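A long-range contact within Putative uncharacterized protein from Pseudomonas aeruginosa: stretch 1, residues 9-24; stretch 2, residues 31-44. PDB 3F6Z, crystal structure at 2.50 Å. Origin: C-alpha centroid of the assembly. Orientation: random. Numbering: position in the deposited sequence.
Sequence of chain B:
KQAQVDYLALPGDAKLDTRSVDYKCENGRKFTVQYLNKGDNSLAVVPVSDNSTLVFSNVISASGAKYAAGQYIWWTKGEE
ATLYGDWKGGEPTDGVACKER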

# COMPACT_ATOMS: atom_id res chain seq x y z
N ALA B 9 -10.76 -2.21 -19.90
CA ALA B 9 -10.34 -1.08 -20.72
C ALA B 9 -9.52 -0.13 -19.86
O ALA B 9 -9.96 0.28 -18.80
CB ALA B 9 -11.56 -0.35 -21.27
N LEU B 10 -8.31 0.19 -20.32
CA LEU B 10 -7.45 1.11 -19.58
C LEU B 10 -7.85 2.53 -19.97
O LEU B 10 -7.97 2.85 -21.15
CB LEU B 10 -5.98 0.84 -19.93
CG LEU B 10 -5.49 -0.58 -19.64
CD1 LEU B 10 -4.05 -0.72 -20.09
CD2 LEU B 10 -5.61 -0.88 -18.16
N PRO B 11 -8.06 3.41 -18.98
CA PRO B 11 -8.46 4.81 -19.19
C PRO B 11 -7.48 5.72 -19.92
O PRO B 11 -6.26 5.57 -19.82
CB PRO B 11 -8.73 5.29 -17.77
CG PRO B 11 -7.70 4.55 -16.99
CD PRO B 11 -7.82 3.15 -17.55
N GLY B 12 -8.03 6.69 -20.64
CA GLY B 12 -7.21 7.65 -21.36
C GLY B 12 -6.78 7.25 -22.75
O GLY B 12 -6.90 6.09 -23.15
N ASP B 13 -6.24 8.23 -23.47
CA ASP B 13 -5.78 8.02 -24.84
C ASP B 13 -4.26 7.96 -24.92
O ASP B 13 -3.69 7.94 -26.02
CB ASP B 13 -6.30 9.16 -25.73
CG ASP B 13 -7.82 9.18 -25.81
OD1 ASP B 13 -8.37 10.16 -26.36
OD2 ASP B 13 -8.46 8.22 -25.32
N ALA B 14 -3.60 7.91 -23.77
CA ALA B 14 -2.14 7.84 -23.76
C ALA B 14 -1.68 6.56 -24.42
O ALA B 14 -2.40 5.56 -24.44
CB ALA B 14 -1.62 7.92 -22.33
N LYS B 15 -0.47 6.58 -24.95
CA LYS B 15 0.11 5.42 -25.61
C LYS B 15 0.36 4.31 -24.59
O LYS B 15 0.85 4.57 -23.49
CB LYS B 15 1.42 5.81 -26.29
CG LYS B 15 2.15 4.67 -26.99
CD LYS B 15 1.29 4.04 -28.08
CE LYS B 15 0.83 5.08 -29.10
NZ LYS B 15 -0.05 4.47 -30.13
N LEU B 16 0.03 3.08 -24.97
CA LEU B 16 0.24 1.93 -24.09
C LEU B 16 1.54 1.23 -24.43
O LEU B 16 1.84 0.98 -25.60
CB LEU B 16 -0.91 0.93 -24.21
CG LEU B 16 -0.63 -0.43 -23.54
CD1 LEU B 16 -0.41 -0.22 -22.05
CD2 LEU B 16 -1.79 -1.39 -23.78
N ASP B 17 2.32 0.91 -23.40
CA ASP B 17 3.58 0.21 -23.58
C ASP B 17 3.54 -1.10 -22.78
O ASP B 17 3.39 -1.09 -21.56
CB ASP B 17 4.75 1.07 -23.10
CG ASP B 17 6.08 0.38 -23.27
OD1 ASP B 17 6.39 -0.03 -24.42
OD2 ASP B 17 6.81 0.24 -22.27
N THR B 18 3.68 -2.21 -23.49
CA THR B 18 3.63 -3.52 -22.85
C THR B 18 4.94 -4.28 -22.97
O THR B 18 5.60 -4.25 -24.01
CB THR B 18 2.49 -4.36 -23.45
OG1 THR B 18 1.24 -3.71 -23.20
CG2 THR B 18 2.46 -5.75 -22.83
N ARG B 19 5.31 -4.97 -21.90
CA ARG B 19 6.56 -5.71 -21.89
C ARG B 19 6.51 -6.91 -20.95
O ARG B 19 6.02 -6.81 -19.82
CB ARG B 19 7.68 -4.76 -21.49
CG ARG B 19 9.05 -5.39 -21.39
CD ARG B 19 10.02 -4.40 -20.80
NE ARG B 19 11.28 -5.03 -20.42
CZ ARG B 19 12.13 -4.51 -19.54
NH1 ARG B 19 11.86 -3.35 -18.96
NH2 ARG B 19 13.25 -5.15 -19.25
N SER B 20 7.02 -8.05 -21.41
CA SER B 20 7.06 -9.26 -20.60
C SER B 20 8.49 -9.49 -20.15
O SER B 20 9.42 -9.42 -20.96
CB SER B 20 6.58 -10.47 -21.40
OG SER B 20 5.21 -10.35 -21.73
N VAL B 21 8.68 -9.76 -18.87
CA VAL B 21 10.02 -9.98 -18.35
C VAL B 21 10.10 -11.26 -17.54
O VAL B 21 9.23 -11.53 -16.70
CB VAL B 21 10.48 -8.78 -17.47
CG1 VAL B 21 11.91 -8.98 -17.01
CG2 VAL B 21 10.35 -7.47 -18.27
N ASP B 22 11.13 -12.06 -17.80
CA ASP B 22 11.32 -13.31 -17.07
C ASP B 22 12.24 -13.08 -15.89
O ASP B 22 13.23 -12.36 -16.01
CB ASP B 22 11.92 -14.39 -17.99
CG ASP B 22 11.21 -14.48 -19.32
OD1 ASP B 22 9.97 -14.56 -19.34
OD2 ASP B 22 11.91 -14.48 -20.36
N TYR B 23 11.91 -13.69 -14.76
CA TYR B 23 12.70 -13.55 -13.54
C TYR B 23 13.02 -14.90 -12.94
O TYR B 23 12.45 -15.93 -13.30
CB TYR B 23 11.94 -12.76 -12.46
CG TYR B 23 11.73 -11.29 -12.73
CD1 TYR B 23 12.58 -10.33 -12.17
CD2 TYR B 23 10.67 -10.85 -13.52
CE1 TYR B 23 12.37 -8.97 -12.39
CE2 TYR B 23 10.46 -9.49 -13.76
CZ TYR B 23 11.31 -8.56 -13.20
OH TYR B 23 11.11 -7.23 -13.48
N LYS B 24 13.93 -14.86 -11.97
CA LYS B 24 14.34 -16.04 -11.22
C LYS B 24 14.62 -15.46 -9.85
O LYS B 24 15.38 -14.49 -9.73
CB LYS B 24 15.59 -16.68 -11.79
CG LYS B 24 16.07 -17.87 -10.95
CD LYS B 24 17.04 -18.74 -11.71
CE LYS B 24 17.43 -19.96 -10.90
NZ LYS B 24 18.25 -20.90 -11.70
N PHE B 31 9.40 -17.20 -13.08
CA PHE B 31 8.14 -16.79 -13.69
C PHE B 31 8.34 -15.61 -14.61
O PHE B 31 9.44 -15.11 -14.77
CB PHE B 31 7.13 -16.42 -12.61
CG PHE B 31 7.69 -15.51 -11.56
CD1 PHE B 31 8.36 -16.03 -10.45
CD2 PHE B 31 7.58 -14.13 -11.68
CE1 PHE B 31 8.91 -15.18 -9.48
CE2 PHE B 31 8.13 -13.28 -10.72
CZ PHE B 31 8.79 -13.81 -9.61
N THR B 32 7.24 -15.17 -15.21
CA THR B 32 7.25 -14.05 -16.14
C THR B 32 6.22 -13.02 -15.71
O THR B 32 5.11 -13.37 -15.33
CB THR B 32 6.90 -14.51 -17.57
OG1 THR B 32 7.85 -15.50 -17.99
CG2 THR B 32 6.94 -13.33 -18.53
N VAL B 33 6.61 -11.75 -15.78
CA VAL B 33 5.74 -10.66 -15.39
C VAL B 33 5.38 -9.80 -16.60
O VAL B 33 6.19 -9.62 -17.51
CB VAL B 33 6.43 -9.76 -14.33
CG1 VAL B 33 5.62 -8.48 -14.10
CG2 VAL B 33 6.61 -10.52 -13.03
N GLN B 34 4.17 -9.26 -16.61
CA GLN B 34 3.79 -8.39 -17.71
C GLN B 34 3.64 -6.98 -17.17
O GLN B 34 2.89 -6.74 -16.21
CB GLN B 34 2.47 -8.83 -18.36
CG GLN B 34 2.14 -8.01 -19.59
CD GLN B 34 0.88 -8.45 -20.30
OE1 GLN B 34 -0.22 -8.32 -19.78
NE2 GLN B 34 1.04 -8.97 -21.52
N TYR B 35 4.36 -6.05 -17.76
CA TYR B 35 4.30 -4.66 -17.34
C TYR B 35 3.45 -3.88 -18.32
O TYR B 35 3.58 -4.05 -19.54
CB TYR B 35 5.71 -4.07 -17.25
CG TYR B 35 6.52 -4.68 -16.13
CD1 TYR B 35 6.22 -4.40 -14.80
CD2 TYR B 35 7.56 -5.58 -16.40
CE1 TYR B 35 6.92 -4.99 -13.76
CE2 TYR B 35 8.27 -6.18 -15.36
CZ TYR B 35 7.95 -5.88 -14.05
OH TYR B 35 8.62 -6.48 -13.02
N LEU B 36 2.58 -3.03 -17.79
CA LEU B 36 1.71 -2.20 -18.62
C LEU B 36 1.79 -0.76 -18.13
O LEU B 36 1.44 -0.47 -16.99
CB LEU B 36 0.26 -2.69 -18.58
CG LEU B 36 -0.02 -4.09 -19.11
CD1 LEU B 36 0.03 -5.10 -17.96
CD2 LEU B 36 -1.39 -4.13 -19.78
N ASN B 37 2.27 0.12 -19.01
CA ASN B 37 2.40 1.53 -18.70
C ASN B 37 1.58 2.36 -19.69
O ASN B 37 1.85 2.35 -20.90
CB ASN B 37 3.87 1.95 -18.77
CG ASN B 37 4.76 1.10 -17.89
OD1 ASN B 37 5.77 0.55 -18.35
ND2 ASN B 37 4.40 0.99 -16.61
N LYS B 38 0.60 3.07 -19.17
CA LYS B 38 -0.27 3.91 -19.99
C LYS B 38 -0.67 5.15 -19.22
O LYS B 38 -1.54 5.10 -18.35
CB LYS B 38 -1.50 3.10 -20.40
CG LYS B 38 -2.52 3.87 -21.23
CD LYS B 38 -3.71 2.98 -21.57
CE LYS B 38 -4.84 3.77 -22.24
NZ LYS B 38 -4.45 4.33 -23.57
N GLY B 39 -0.05 6.28 -19.53
CA GLY B 39 -0.38 7.52 -18.84
C GLY B 39 -0.14 7.44 -17.35
O GLY B 39 0.93 7.04 -16.91
N ASP B 40 -1.15 7.81 -16.56
CA ASP B 40 -1.01 7.78 -15.10
C ASP B 40 -1.04 6.37 -14.54
O ASP B 40 -0.70 6.16 -13.38
CB ASP B 40 -2.14 8.57 -14.42
CG ASP B 40 -2.12 10.04 -14.77
OD1 ASP B 40 -1.02 10.57 -15.08
OD2 ASP B 40 -3.20 10.67 -14.71
N ASN B 41 -1.45 5.41 -15.35
CA ASN B 41 -1.51 4.04 -14.89
C ASN B 41 -0.30 3.22 -15.27
O ASN B 41 0.22 3.33 -16.38
CB ASN B 41 -2.77 3.35 -15.42
CG ASN B 41 -4.05 3.96 -14.87
OD1 ASN B 41 -4.79 4.63 -15.59
ND2 ASN B 41 -4.30 3.74 -13.58
N SER B 42 0.13 2.40 -14.33
CA SER B 42 1.27 1.53 -14.51
C SER B 42 0.96 0.27 -13.72
O SER B 42 0.74 0.33 -12.51
CB SER B 42 2.53 2.21 -13.98
OG SER B 42 3.65 1.35 -14.05
N LEU B 43 0.93 -0.87 -14.40
CA LEU B 43 0.59 -2.12 -13.74
C LEU B 43 1.63 -3.20 -13.97
O LEU B 43 2.46 -3.11 -14.87
CB LEU B 43 -0.76 -2.62 -14.24
CG LEU B 43 -1.91 -1.61 -14.28
CD1 LEU B 43 -3.09 -2.22 -15.04
CD2 LEU B 43 -2.31 -1.20 -12.87
N ALA B 44 1.55 -4.23 -13.14
CA ALA B 44 2.44 -5.38 -13.22
C ALA B 44 1.60 -6.60 -12.86
O ALA B 44 1.05 -6.68 -11.76
CB ALA B 44 3.59 -5.22 -12.24
O HOH W 1 -4.17 4.51 -18.38
O HOH W 2 2.01 6.10 -21.73
O HOH W 3 7.62 1.65 -20.46

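Three residues dominate this contact by covered surface: Lys 38, with 145 Å² under the other stretch, and Tyr 23 and Tyr 35, with 93 Å² each. They belong to one antiparallel framework, in which the strand through Asp 17 to Tyr 23 runs against the one through Phe 31 to Asn 37, with Lys 38 at the end of the second strand. Its regular part is held by pairs of backbone hydrogen bonds: Val 21 N to Val 33 O and Val 33 N to Val 21 O are both 2.8 Å, and the Arg 19 and Tyr 35 pair closes with Tyr 35 N to Arg 19 O at 2.8 Å and Arg 19 N to Tyr 35 O at 3.1 Å. At the hydrogen-bonded pair beyond Val 21 and Val 33, Tyr 23 N to Phe 31 O is a good 2.8 Å, but the return bond, Phe 31 N to Tyr 23 O, is weak at 3.3 Å.

The alternation of a strand sends Val 21, Tyr 23, Phe 31, Val 33 and Tyr 35 to the same face. There the tyrosines reach diagonally across the register, and Tyr 35 OH donates to Tyr 23 OH at 2.6 Å. Both use chi1 in the m well. Apolar packing lies along the rings that carry this short polar link: Val 21 CG2 lies at the edge of the Tyr 35 ring, 3.8 Å from Tyr 35 CE2, while Tyr 23 CE2 is 4.1 Å from Val 33 CG2. Farther along, Tyr 23 CB covers one face of the Phe 31 ring, 4.2 Å from Phe 31 CE2. The rule is a polar tip carried on a greasy stem.

Lys 38 works differently: its amine meets carbonyls of the neighbouring loop. Its chain is extended through chi3 and turns only at chi4 (p), bringing the ammonium to two backbone acceptors: Lys 38 NZ donates to Ala 14 O at 2.5 Å and to Gly 12 O at 3.0 Å. The methylenes are used as well, with Lys 38 CD packing 3.5 Å from Leu 10 CB. One side chain thus pins a loop and covers an aliphatic neighbour.

Just beyond, a type II' turn from Lys 38 to Asn 41 reverses the chain. Gly 39 has positive phi there, which favours glycine, and an ideal CB would lie a tight 3.2 Å from Ala 14 CB. Water 2 bridges the gap, donating to Lys 15 O at 2.6 Å and accepting from Gly 39 N at 3.0 Å.

On the opposite face from the tyrosines, the exposed pair Asp 22 and Thr 32 adds a side-chain bond, Thr 32 OG1 donating to Asp 22 OD1 at 2.7 Å.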